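Local atomic coordinates of aminoacyltransferase FemA (Staphylococcus aureus, PDB entry 1LRZ), a protein that adds glycines 2 and 3 of the pentaglycine bridge of staphylococcal peptidoglycan, taking each glycine from glycyl-tRNA. Residues 80-83 / 84-87; 260-263 / 264-267; 302-306 / 307-311; 350-353 / 354-358. One frame throughout, in Å; residues are numbered along the deposited sequence.

Contact 1 (80-83 / 84-87)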
# COMPACT_ATOMS: atom_id res chain seq x y z
N TYR A 80 1.44 22.22 6.33
CA TYR A 80 0.89 22.27 7.68
C TYR A 80 1.76 22.91 8.74
O TYR A 80 1.35 23.00 9.89
CB TYR A 80 0.43 20.88 8.13
CG TYR A 80 -0.87 20.43 7.50
CD1 TYR A 80 -0.87 19.63 6.35
CD2 TYR A 80 -2.11 20.81 8.04
CE1 TYR A 80 -2.07 19.21 5.76
CE2 TYR A 80 -3.32 20.41 7.45
CZ TYR A 80 -3.29 19.61 6.32
OH TYR A 80 -4.47 19.19 5.74
N GLU A 81 2.97 23.36 8.38
CA GLU A 81 3.83 24.05 9.34
C GLU A 81 3.36 25.51 9.42
O GLU A 81 3.56 26.18 10.42
CB GLU A 81 5.29 24.04 8.87
CG GLU A 81 5.91 22.66 8.82
CD GLU A 81 5.77 21.95 10.15
OE1 GLU A 81 6.23 22.52 11.16
OE2 GLU A 81 5.21 20.83 10.18
N ASN A 82 2.73 25.98 8.35
CA ASN A 82 2.24 27.35 8.24
C ASN A 82 0.84 27.45 8.86
O ASN A 82 -0.17 27.26 8.18
CB ASN A 82 2.18 27.74 6.76
CG ASN A 82 2.02 29.24 6.54
OD1 ASN A 82 1.43 29.96 7.36
ND2 ASN A 82 2.53 29.71 5.42
N GLN A 83 0.78 27.75 10.15
CA GLN A 83 -0.50 27.84 10.85
C GLN A 83 -1.44 28.92 10.32
O GLN A 83 -2.65 28.72 10.31
CB GLN A 83 -0.26 28.01 12.35
CG GLN A 83 0.61 26.90 12.91
CD GLN A 83 0.67 26.86 14.43
OE1 GLN A 83 1.54 26.18 15.00
NE2 GLN A 83 -0.24 27.56 15.10
N GLU A 84 -0.91 30.04 9.85
CA GLU A 84 -1.77 31.10 9.32
C GLU A 84 -2.39 30.65 8.01
O GLU A 84 -3.57 30.92 7.74
CB GLU A 84 -0.97 32.39 9.11
CG GLU A 84 -0.27 32.89 10.37
CD GLU A 84 0.42 34.25 10.18
OE1 GLU A 84 1.14 34.44 9.16
OE2 GLU A 84 0.25 35.13 11.06
N LEU A 85 -1.60 29.96 7.19
CA LEU A 85 -2.10 29.48 5.91
C LEU A 85 -3.15 28.39 6.17
O LEU A 85 -4.20 28.36 5.53
CB LEU A 85 -0.95 28.93 5.06
CG LEU A 85 -1.33 28.30 3.72
CD1 LEU A 85 -2.01 29.34 2.83
CD2 LEU A 85 -0.08 27.75 3.05
N VAL A 86 -2.88 27.51 7.13
CA VAL A 86 -3.84 26.46 7.44
C VAL A 86 -5.17 27.07 7.90
O VAL A 86 -6.24 26.62 7.51
CB VAL A 86 -3.28 25.50 8.52
CG1 VAL A 86 -4.38 24.61 9.06
CG2 VAL A 86 -2.16 24.64 7.92
N HIS A 87 -5.08 28.10 8.73
CA HIS A 87 -6.26 28.79 9.25
C HIS A 87 -7.08 29.38 8.10
O HIS A 87 -8.29 29.17 8.00
CB HIS A 87 -5.83 29.90 10.20
CG HIS A 87 -6.97 30.60 10.86
ND1 HIS A 87 -7.47 30.22 12.08
CD2 HIS A 87 -7.72 31.66 10.46
CE1 HIS A 87 -8.47 31.00 12.41
NE2 HIS A 87 -8.65 31.89 11.45

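Contact 2 (260-263 / 264-267)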
# COMPACT_ATOMS: atom_id res chain seq x y z
N ASN A 260 24.47 -33.72 -12.10
CA ASN A 260 24.89 -35.02 -12.62
C ASN A 260 26.34 -35.00 -13.09
O ASN A 260 27.08 -35.96 -12.85
CB ASN A 260 23.97 -35.46 -13.78
CG ASN A 260 22.69 -36.12 -13.29
OD1 ASN A 260 22.72 -36.94 -12.36
ND2 ASN A 260 21.57 -35.79 -13.91
N LYS A 261 26.73 -33.92 -13.74
CA LYS A 261 28.10 -33.77 -14.22
C LYS A 261 29.06 -33.71 -13.04
O LYS A 261 30.13 -34.32 -13.07
CB LYS A 261 28.23 -32.50 -15.06
CG LYS A 261 29.61 -32.30 -15.66
CD LYS A 261 29.66 -31.08 -16.56
CE LYS A 261 31.06 -30.88 -17.13
NZ LYS A 261 31.13 -29.67 -18.00
N ASP A 262 28.69 -32.97 -12.00
CA ASP A 262 29.55 -32.88 -10.83
C ASP A 262 29.60 -34.23 -10.11
O ASP A 262 30.65 -34.63 -9.61
CB ASP A 262 29.06 -31.80 -9.87
CG ASP A 262 29.30 -30.40 -10.41
OD1 ASP A 262 30.41 -30.14 -10.93
OD2 ASP A 262 28.39 -29.55 -10.31
N LEU A 263 28.47 -34.92 -10.07
CA LEU A 263 28.41 -36.22 -9.42
C LEU A 263 29.38 -37.19 -10.08
O LEU A 263 30.09 -37.92 -9.40
CB LEU A 263 26.99 -36.80 -9.50
CG LEU A 263 26.87 -38.19 -8.88
CD1 LEU A 263 27.28 -38.15 -7.40
CD2 LEU A 263 25.44 -38.69 -9.02
N ASN A 264 29.41 -37.20 -11.41
CA ASN A 264 30.30 -38.10 -12.11
C ASN A 264 31.75 -37.75 -11.85
O ASN A 264 32.59 -38.65 -11.78
CB ASN A 264 29.97 -38.10 -13.61
CG ASN A 264 28.62 -38.75 -13.91
OD1 ASN A 264 28.32 -39.84 -13.41
ND2 ASN A 264 27.81 -38.09 -14.74
N LYS A 265 32.06 -36.47 -11.68
CA LYS A 265 33.43 -36.08 -11.37
C LYS A 265 33.75 -36.73 -10.03
O LYS A 265 34.80 -37.34 -9.85
CB LYS A 265 33.57 -34.56 -11.21
CG LYS A 265 33.38 -33.74 -12.46
CD LYS A 265 33.47 -32.25 -12.13
CE LYS A 265 33.15 -31.37 -13.34
NZ LYS A 265 33.03 -29.93 -12.97
N ALA A 266 32.81 -36.60 -9.10
CA ALA A 266 32.96 -37.16 -7.76
C ALA A 266 33.20 -38.66 -7.79
O ALA A 266 34.06 -39.18 -7.07
CB ALA A 266 31.71 -36.85 -6.93
N LEU A 267 32.43 -39.37 -8.61
CA LEU A 267 32.56 -40.81 -8.73
C LEU A 267 33.93 -41.21 -9.29
O LEU A 267 34.53 -42.19 -8.83
CB LEU A 267 31.44 -41.35 -9.60
CG LEU A 267 30.06 -41.09 -8.99
CD1 LEU A 267 28.96 -41.39 -9.99
CD2 LEU A 267 29.90 -41.94 -7.73

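Contact 3 (302-306 / 307-311)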
# COMPACT_ATOMS: atom_id res chain seq x y z
N ARG A 302 3.20 -32.61 -10.96
CA ARG A 302 1.92 -32.90 -10.35
C ARG A 302 1.05 -31.64 -10.25
O ARG A 302 -0.14 -31.67 -10.57
CB ARG A 302 2.12 -33.50 -8.96
CG ARG A 302 0.81 -33.84 -8.24
CD ARG A 302 1.07 -34.40 -6.86
NE ARG A 302 1.83 -33.45 -6.05
CZ ARG A 302 1.36 -32.29 -5.62
NH1 ARG A 302 2.14 -31.48 -4.90
NH2 ARG A 302 0.11 -31.93 -5.88
N LEU A 303 1.65 -30.52 -9.81
CA LEU A 303 0.89 -29.28 -9.70
C LEU A 303 0.45 -28.78 -11.07
O LEU A 303 -0.67 -28.29 -11.23
CB LEU A 303 1.73 -28.20 -8.99
CG LEU A 303 1.99 -28.39 -7.50
CD1 LEU A 303 2.98 -27.33 -7.03
CD2 LEU A 303 0.68 -28.29 -6.71
N GLN A 304 1.33 -28.91 -12.05
CA GLN A 304 1.04 -28.47 -13.41
C GLN A 304 -0.18 -29.22 -13.96
O GLN A 304 -1.06 -28.62 -14.56
CB GLN A 304 2.24 -28.71 -14.33
CG GLN A 304 2.06 -28.21 -15.75
CD GLN A 304 3.23 -28.54 -16.66
OE1 GLN A 304 3.63 -27.73 -17.51
NE2 GLN A 304 3.79 -29.74 -16.50
N GLU A 305 -0.23 -30.53 -13.74
CA GLU A 305 -1.36 -31.30 -14.23
C GLU A 305 -2.65 -30.95 -13.51
O GLU A 305 -3.72 -30.92 -14.11
CB GLU A 305 -1.10 -32.81 -14.09
CG GLU A 305 0.03 -33.30 -14.97
CD GLU A 305 -0.05 -34.79 -15.26
OE1 GLU A 305 -0.19 -35.57 -14.29
OE2 GLU A 305 0.03 -35.18 -16.45
N GLU A 306 -2.57 -30.68 -12.21
CA GLU A 306 -3.77 -30.33 -11.47
C GLU A 306 -4.26 -28.90 -11.69
O GLU A 306 -5.46 -28.67 -11.85
CB GLU A 306 -3.55 -30.56 -9.98
CG GLU A 306 -4.58 -29.85 -9.11
CD GLU A 306 -4.55 -30.30 -7.66
OE1 GLU A 306 -3.44 -30.39 -7.08
OE2 GLU A 306 -5.63 -30.57 -7.11
N HIS A 307 -3.33 -27.95 -11.73
CA HIS A 307 -3.71 -26.54 -11.86
C HIS A 307 -3.48 -25.89 -13.22
O HIS A 307 -4.01 -24.82 -13.48
CB HIS A 307 -2.97 -25.72 -10.80
CG HIS A 307 -3.06 -26.29 -9.42
ND1 HIS A 307 -4.14 -26.07 -8.59
CD2 HIS A 307 -2.22 -27.11 -8.74
CE1 HIS A 307 -3.96 -26.73 -7.46
NE2 HIS A 307 -2.81 -27.37 -7.52
N GLY A 308 -2.70 -26.52 -14.09
CA GLY A 308 -2.42 -25.91 -15.37
C GLY A 308 -1.00 -25.40 -15.35
O GLY A 308 -0.32 -25.52 -14.33
N ASN A 309 -0.53 -24.80 -16.44
CA ASN A 309 0.85 -24.34 -16.45
C ASN A 309 1.17 -23.10 -15.60
O ASN A 309 2.33 -22.89 -15.25
CB ASN A 309 1.34 -24.11 -17.88
CG ASN A 309 2.84 -23.93 -17.94
OD1 ASN A 309 3.34 -22.90 -18.39
ND2 ASN A 309 3.57 -24.93 -17.48
N GLU A 310 0.17 -22.28 -15.29
CA GLU A 310 0.43 -21.12 -14.44
C GLU A 310 -0.30 -21.21 -13.12
O GLU A 310 -1.52 -21.29 -13.07
CB GLU A 310 0.03 -19.79 -15.09
CG GLU A 310 0.47 -18.61 -14.19
CD GLU A 310 0.06 -17.23 -14.69
OE1 GLU A 310 -1.13 -16.84 -14.54
OE2 GLU A 310 0.93 -16.51 -15.21
N LEU A 311 0.47 -21.21 -12.03
CA LEU A 311 -0.11 -21.27 -10.71
C LEU A 311 0.04 -19.92 -10.03
O LEU A 311 1.14 -19.51 -9.66
CB LEU A 311 0.57 -22.34 -9.85
CG LEU A 311 -0.07 -22.47 -8.46
CD1 LEU A 311 -1.50 -22.94 -8.61
CD2 LEU A 311 0.73 -23.44 -7.59
O HOH W 1 -2.71 -28.32 -5.05

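Contact 4 (350-353 / 354-358)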
# COMPACT_ATOMS: atom_id res chain seq x y z
N ILE A 350 8.69 -2.86 -3.31
CA ILE A 350 9.64 -2.11 -2.51
C ILE A 350 10.76 -1.69 -3.47
O ILE A 350 11.25 -0.56 -3.43
CB ILE A 350 10.25 -2.98 -1.38
CG1 ILE A 350 9.22 -3.16 -0.26
CG2 ILE A 350 11.54 -2.36 -0.88
CD1 ILE A 350 9.66 -4.12 0.83
N ASN A 351 11.15 -2.61 -4.36
CA ASN A 351 12.20 -2.32 -5.34
C ASN A 351 11.74 -1.30 -6.37
O ASN A 351 12.54 -0.49 -6.85
CB ASN A 351 12.68 -3.60 -6.02
CG ASN A 351 13.86 -4.21 -5.28
OD1 ASN A 351 14.97 -3.69 -5.33
ND2 ASN A 351 13.61 -5.31 -4.56
N TYR A 352 10.45 -1.34 -6.70
CA TYR A 352 9.90 -0.38 -7.65
C TYR A 352 10.19 1.01 -7.07
O TYR A 352 10.75 1.88 -7.74
CB TYR A 352 8.39 -0.58 -7.79
CG TYR A 352 7.73 0.41 -8.73
CD1 TYR A 352 7.27 -0.00 -9.99
CD2 TYR A 352 7.58 1.76 -8.38
CE1 TYR A 352 6.67 0.91 -10.87
CE2 TYR A 352 6.99 2.68 -9.25
CZ TYR A 352 6.54 2.25 -10.49
OH TYR A 352 5.96 3.14 -11.36
N ALA A 353 9.81 1.21 -5.80
CA ALA A 353 10.02 2.50 -5.13
C ALA A 353 11.50 2.91 -5.09
O ALA A 353 11.83 4.07 -5.37
CB ALA A 353 9.45 2.44 -3.70
N LEU A 354 12.38 1.97 -4.73
CA LEU A 354 13.81 2.25 -4.66
C LEU A 354 14.38 2.64 -6.03
O LEU A 354 15.16 3.58 -6.14
CB LEU A 354 14.57 1.02 -4.16
CG LEU A 354 14.35 0.60 -2.71
CD1 LEU A 354 15.05 -0.74 -2.45
CD2 LEU A 354 14.88 1.71 -1.79
N ASN A 355 14.00 1.90 -7.06
CA ASN A 355 14.49 2.16 -8.40
C ASN A 355 13.94 3.43 -9.05
O ASN A 355 14.60 4.04 -9.89
CB ASN A 355 14.19 0.96 -9.31
CG ASN A 355 14.91 -0.30 -8.88
OD1 ASN A 355 15.95 -0.25 -8.24
ND2 ASN A 355 14.35 -1.45 -9.24
N HIS A 356 12.74 3.84 -8.66
CA HIS A 356 12.13 5.00 -9.28
C HIS A 356 11.87 6.22 -8.42
O HIS A 356 10.89 6.94 -8.61
CB HIS A 356 10.86 4.57 -10.00
CG HIS A 356 11.09 3.43 -10.94
ND1 HIS A 356 11.83 3.56 -12.10
CD2 HIS A 356 10.77 2.11 -10.85
CE1 HIS A 356 11.96 2.38 -12.68
NE2 HIS A 356 11.33 1.48 -11.94
N GLY A 357 12.78 6.45 -7.47
CA GLY A 357 12.72 7.62 -6.61
C GLY A 357 11.55 7.90 -5.69
O GLY A 357 11.21 9.06 -5.48
N ILE A 358 10.91 6.87 -5.15
CA ILE A 358 9.81 7.08 -4.22
C ILE A 358 10.41 6.62 -2.89
O ILE A 358 10.78 5.45 -2.74
CB ILE A 358 8.56 6.25 -4.63
CG1 ILE A 358 8.04 6.76 -5.98
CG2 ILE A 358 7.48 6.37 -3.56
CD1 ILE A 358 7.03 5.83 -6.68
O HOH W 2 16.62 -1.63 -5.90

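Contact 1 (80-83 / 84-87)
Asn82 and Leu85 meet at the N-cap of helix 83-98, where the loop after strand 67-78 turns into the helix. The Asn82 side chain accepts the backbone N-H of Leu85, with OD1 3.0 Å from Leu85 N. The donor does not sit on a lone pair of this oxygen. It stands above the plane of the amide, about 63° out of it. CG of Asn82 lies anti to its own backbone N (chi1 -165°), and this brings the amide to the N-H of Leu85. The amide also covers the start of the Leu85 side chain. The two side chains cross at about a right angle, with Asn82 CG 3.3 Å from Leu85 CB.

The main chain of Asn82 is used as well. Its carbonyl O takes Val86 N at 2.9 Å, so Asn82 serves the first turn with both its side chain and its backbone. The next bond of the helix runs from His87 N to Gln83 O.

Val86 points back toward the loop and is buried. Its neighbours on helix 130-137 are Trp130 and Phe131. Leu85, also buried, touches Met1. The Tyr80 ring also reaches Val86, and the two side chains cross nearly at right angles. The hydroxyl of Tyr80 is held by the carbonyl of Pro76, and the ring also touches Pro109 and Leu111. One methyl of Val86 meets both of these loop residues: CG2 is 3.3 Å from Asn82 O and 3.8 Å from Tyr80 CD2.

Contact 2 (260-263 / 264-267)
Lys265 lies alongside Asp262, one turn later on helix 245-272. Both side chains point the same way. The lysine chain is extended beyond CG, and its CD and CE run past the carboxylate. Its NZ ends 3.3 Å from Asp262 OD1. This is a salt bridge, but its hydrogen bond is weak. Nearer the backbone, Lys265 CB packs 3.3 Å from Asp262 O. Lys261 is extended too, and its NZ stands 5.4 Å from Lys265 NZ.

Leucines form another part of the contact. Leu263 and Leu267 are one turn apart, and their side chains cross obliquely. CD1 of Leu267 comes 4.0 Å from Leu263 CG. Leu263 also packs on Gln287 and Leu290 of helix 277-307, the second arm of this helical hairpin. Asp262 touches Leu286 there.

The backbone is regular alpha helix. Asn264, Lys265, Ala266 and Leu267 each donate their N-H four residues back. The bond from Leu267 N to Leu263 O is 2.9 Å long.

The chemistry is therefore split. Leu263 adds apolar contact between the arms, while the ion pair is long, its hydrogen bond weak, and its lysine exposed. Asp262 may partly offset the like charges of the two lysines.

Contact 3 (302-306 / 307-311)
The C-terminal end of helix 277-307 is where the second arm of the helical hairpin returns to the sheet through strand 310-320. The last turn is closed by two backbone bonds. His307 N reaches Leu303 O at 2.7 Å, and the bond is nearly straight. Gly308 N reaches Gln304 O at 2.7 Å with a more bent geometry. Gly308 then leaves the helix with positive phi (106°). These backbone angles are ones that glycine, lacking a CB, takes without pressing on the carbonyl O of His307.

Two side chains of the last turn pack on the His307 ring. Glu306 runs beside it and lays its CG over the centre of one face, a CH-pi contact of 3.5 Å to the ring centroid. CD2 of Leu303 touches the NE2 and CD2 end of the ring. Phe336 adds an edge-to-face contact from a loop.

Across the glycine, Gln304 and Asn309 lie side by side. Their amide planes are 40° apart. Asn309 ND2 gives a weak bond to Gln304 OE1 at 2.8 Å. Asn309 also pairs through its backbone with Phe245, where the first arm starts.

A water joins Glu306 to His307. It donates to Glu306 OE1 at 3.0 Å and lies in the plane of the His307 ring, 2.6 Å from NE2.

Contact 4 (350-353 / 354-358)
Ala353 O is gripped by two backbone N-H groups from beyond the helix end. Ile358 N gives the better bond, 3.0 Å from Ala353 O and close to straight. His356 N is a weak second donor to it. The stronger bond of His356 N goes to Tyr352 O, at 2.9 Å.

His356 is the first residue to leave the helix. Its side chain stays beside the backbone N (chi1 -53°) and turns back over Tyr352. The two rings form an edge-to-face pair with planes at 59°. CD2 of His356 points at the tyrosine face and stands 3.9 Å above its centre. Ile358 takes a different side of the same ring, with CD1 at the edge, 4.1 Å from Tyr352 CE2.

This is the end of helix 341-355 in a beta-alpha-beta unit. The chain turns through Gly357, which has positive phi, and heads for strand 360-365. Ile358 is buried. Its CB meets Ala353 CB, and both residues touch Val325 of strand 325-332, the first strand of the unit.

One turn apart, Asn351 OD1 and Asn355 OD1 each accept from the same water, which is 2.7 Å from Asn351 OD1. Asn351 ND2 is taken by the carbonyl of Trp347. Leu354 lies beside Ile350, its CD1 4.2 Å from Ile350 CG2, and also touches Leu163 and Ala168.

Overall arrangement
The contacts follow one another along the chain, each within or at an end of a helix. Contact 1 starts helix 83-98, which follows strand 67-78 of the seven-stranded sheet. The others belong to the nine-stranded sheet or to the hairpin inserted in it. Contact 2 lies out on helix 245-272. Contact 3 ends helix 277-307 where it rejoins strand 310-320, and its centre is about 32 Å from that of contact 2. Contact 4 ends the crossover helix between strands 325-332 and 360-365. Contacts 1 and 2 are farthest apart, with centres about 73 Å apart, so the contacts span an elongated molecule with a projecting helical hairpin.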